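Local coordinates for protein putative tetrapyrrole (Corrin/porphyrin) methylase (PDB 3FFY) that probably methylates the 2'-hydroxyl of a cytidine ribose in 16S ribosomal RNA with S-adenosyl-L-methionine, and is represented here by the C-terminal half of the RsmI-family enzyme, at residues A[55-58]-A[59-63]. Numbering follows the deposited sequence.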
ATOM      1  N   LEU A  55      10.149 -17.124   0.283  1.00 29.27           N
ATOM      2  CA  LEU A  55      10.389 -15.676   0.371  1.00 28.96           C
ATOM      3  C   LEU A  55      11.660 -15.280   1.113  1.00 28.52           C
ATOM      4  O   LEU A  55      12.416 -14.436   0.634  1.00 28.16           O
ATOM      5  CB  LEU A  55       9.190 -14.944   0.997  1.00 28.53           C
ATOM      6  CG  LEU A  55       9.295 -13.401   1.091  1.00 29.21           C
ATOM      7  CD1 LEU A  55       9.489 -12.741  -0.318  1.00 25.86           C
ATOM      8  CD2 LEU A  55       8.098 -12.861   1.845  1.00 27.52           C
ATOM      9  N   LEU A  56      11.913 -15.887   2.276  1.00 28.71           N
ATOM     10  CA  LEU A  56      13.017 -15.446   3.114  1.00 29.24           C
ATOM     11  C   LEU A  56      14.330 -15.673   2.386  1.00 29.81           C
ATOM     12  O   LEU A  56      15.169 -14.789   2.367  1.00 31.00           O
ATOM     13  CB  LEU A  56      13.058 -16.196   4.449  1.00 29.98           C
ATOM     14  CG  LEU A  56      13.436 -15.494   5.775  1.00 30.80           C
ATOM     15  CD1 LEU A  56      14.249 -16.465   6.651  1.00 28.61           C
ATOM     16  CD2 LEU A  56      14.063 -14.131   5.656  1.00 27.72           C
ATOM     17  N   LYS A  57      14.507 -16.846   1.791  1.00 29.39           N
ATOM     18  CA  LYS A  57      15.710 -17.129   0.963  1.00 29.48           C
ATOM     19  C   LYS A  57      15.896 -16.076  -0.130  1.00 28.55           C
ATOM     20  O   LYS A  57      16.979 -15.498  -0.255  1.00 28.14           O
ATOM     21  CB  LYS A  57      15.620 -18.519   0.300  1.00 29.04           C
ATOM     22  CG  LYS A  57      16.867 -18.937  -0.541  1.00 30.47           C
ATOM     23  CD  LYS A  57      16.682 -20.289  -1.277  1.00 31.86           C
ATOM     24  CE  LYS A  57      17.676 -20.425  -2.481  1.00 34.68           C
ATOM     25  NZ  LYS A  57      17.739 -21.806  -3.035  1.00 35.07           N
ATOM     26  N   THR A  58      14.832 -15.835  -0.898  1.00 27.71           N
ATOM     27  CA  THR A  58      14.892 -14.840  -1.974  1.00 27.60           C
ATOM     28  C   THR A  58      15.318 -13.451  -1.431  1.00 28.11           C
ATOM     29  O   THR A  58      16.190 -12.786  -2.012  1.00 27.27           O
ATOM     30  CB  THR A  58      13.562 -14.767  -2.756  1.00 27.44           C
ATOM     31  OG1 THR A  58      13.436 -15.963  -3.528  1.00 26.69           O
ATOM     32  CG2 THR A  58      13.551 -13.563  -3.685  1.00 25.13           C
ATOM     33  N   LEU A  59      14.697 -13.021  -0.324  1.00 28.30           N
ATOM     34  CA  LEU A  59      15.014 -11.723   0.287  1.00 28.23           C
ATOM     35  C   LEU A  59      16.437 -11.681   0.790  1.00 28.28           C
ATOM     36  O   LEU A  59      17.115 -10.674   0.629  1.00 28.53           O
ATOM     37  CB  LEU A  59      14.071 -11.395   1.437  1.00 27.28           C
ATOM     38  CG  LEU A  59      12.622 -11.133   1.049  1.00 26.81           C
ATOM     39  CD1 LEU A  59      11.873 -10.916   2.332  1.00 24.81           C
ATOM     40  CD2 LEU A  59      12.440  -9.970   0.121  1.00 26.64           C
ATOM     41  N   THR A  60      16.903 -12.800   1.354  1.00 28.71           N
ATOM     42  CA  THR A  60      18.274 -12.892   1.826  1.00 28.44           C
ATOM     43  C   THR A  60      19.241 -12.750   0.659  1.00 28.52           C
ATOM     44  O   THR A  60      20.187 -11.968   0.695  1.00 27.89           O
ATOM     45  CB  THR A  60      18.518 -14.189   2.589  1.00 28.70           C
ATOM     46  OG1 THR A  60      17.571 -14.244   3.674  1.00 28.75           O
ATOM     47  CG2 THR A  60      19.902 -14.183   3.119  1.00 25.24           C
ATOM     48  N   GLN A  61      18.979 -13.480  -0.410  1.00 28.97           N
ATOM     49  CA  GLN A  61      19.868 -13.392  -1.565  1.00 28.94           C
ATOM     50  C   GLN A  61      19.786 -12.020  -2.240  1.00 28.90           C
ATOM     51  O   GLN A  61      20.783 -11.522  -2.749  1.00 29.44           O
ATOM     52  CB  GLN A  61      19.553 -14.515  -2.545  1.00 29.34           C
ATOM     53  CG  GLN A  61      19.769 -15.876  -1.905  1.00 28.42           C
ATOM     54  CD  GLN A  61      19.624 -17.022  -2.895  1.00 29.16           C
ATOM     55  OE1 GLN A  61      18.558 -17.234  -3.473  1.00 25.52           O
ATOM     56  NE2 GLN A  61      20.704 -17.764  -3.095  1.00 29.32           N
ATOM     57  N   PHE A  62      18.596 -11.436  -2.286  1.00 28.56           N
ATOM     58  CA  PHE A  62      18.446 -10.058  -2.737  1.00 28.81           C
ATOM     59  C   PHE A  62      19.386  -9.134  -1.921  1.00 28.93           C
ATOM     60  O   PHE A  62      20.088  -8.254  -2.489  1.00 27.95           O
ATOM     61  CB  PHE A  62      16.972  -9.593  -2.608  1.00 28.55           C
ATOM     62  CG  PHE A  62      16.051 -10.031  -3.746  1.00 29.53           C
ATOM     63  CD1 PHE A  62      16.449 -10.947  -4.717  1.00 29.93           C
ATOM     64  CD2 PHE A  62      14.745  -9.527  -3.819  1.00 27.73           C
ATOM     65  CE1 PHE A  62      15.600 -11.302  -5.727  1.00 30.11           C
ATOM     66  CE2 PHE A  62      13.921  -9.875  -4.823  1.00 27.58           C
ATOM     67  CZ  PHE A  62      14.315 -10.766  -5.772  1.00 28.53           C
ATOM     68  N   ALA A  63      19.418  -9.313  -0.591  1.00 28.90           N
ATOM     69  CA  ALA A  63      20.321  -8.497   0.250  1.00 28.71           C
ATOM     70  C   ALA A  63      21.754  -8.765  -0.149  1.00 29.51           C
ATOM     71  O   ALA A  63      22.575  -7.855  -0.223  1.00 28.85           O
ATOM     72  CB  ALA A  63      20.128  -8.800   1.763  1.00 27.42           C
TER
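T58 and F62, one turn apart on the amphipathic α-helix 55-66, meet through a CH-pi contact: the methyl CG2 of T58 sits over one face of the F62 ring, 3.7 Å from the ring centroid and 17° off its normal. A chi1 of -71° sets OG1 of the threonine beside the backbone N, which leaves CG2 anti to that N and turned to the ring. A β-branched residue suits this place, because one arm packs while the other bonds. One turn away, L55 and L59 cross at an angle, CD1 of L55 lying 3.8 Å from CG of L59. K57 and Q61 cross on a more polar flank, where the aliphatic CE of K57 comes within 3.5 Å of OE1 of Q61.

Beneath these pairs run the i to i+4 backbone bonds of the helix, among them F62 N to T58 O at 2.8 Å. Farther out, I108 of the central mixed sheet lies against L55, T58 and F62, and F97 of helix 90-99 touches L55, an apolar setting that suits the leucine and phenylalanine side chains and the threonine methyl. The T58 hydroxyl bonds to E50 and R32, and R32 also donates to OE1 of Q61, tying the helix to the start of helix 32-38.

On the partly exposed side, T60 folds its hydroxyl back onto its own helix. OG1 donates to L56 O at 2.8 Å from above the carbonyl plane, 42° out of it, and L56 O thereby has two donors, T60 OG1 and T60 N.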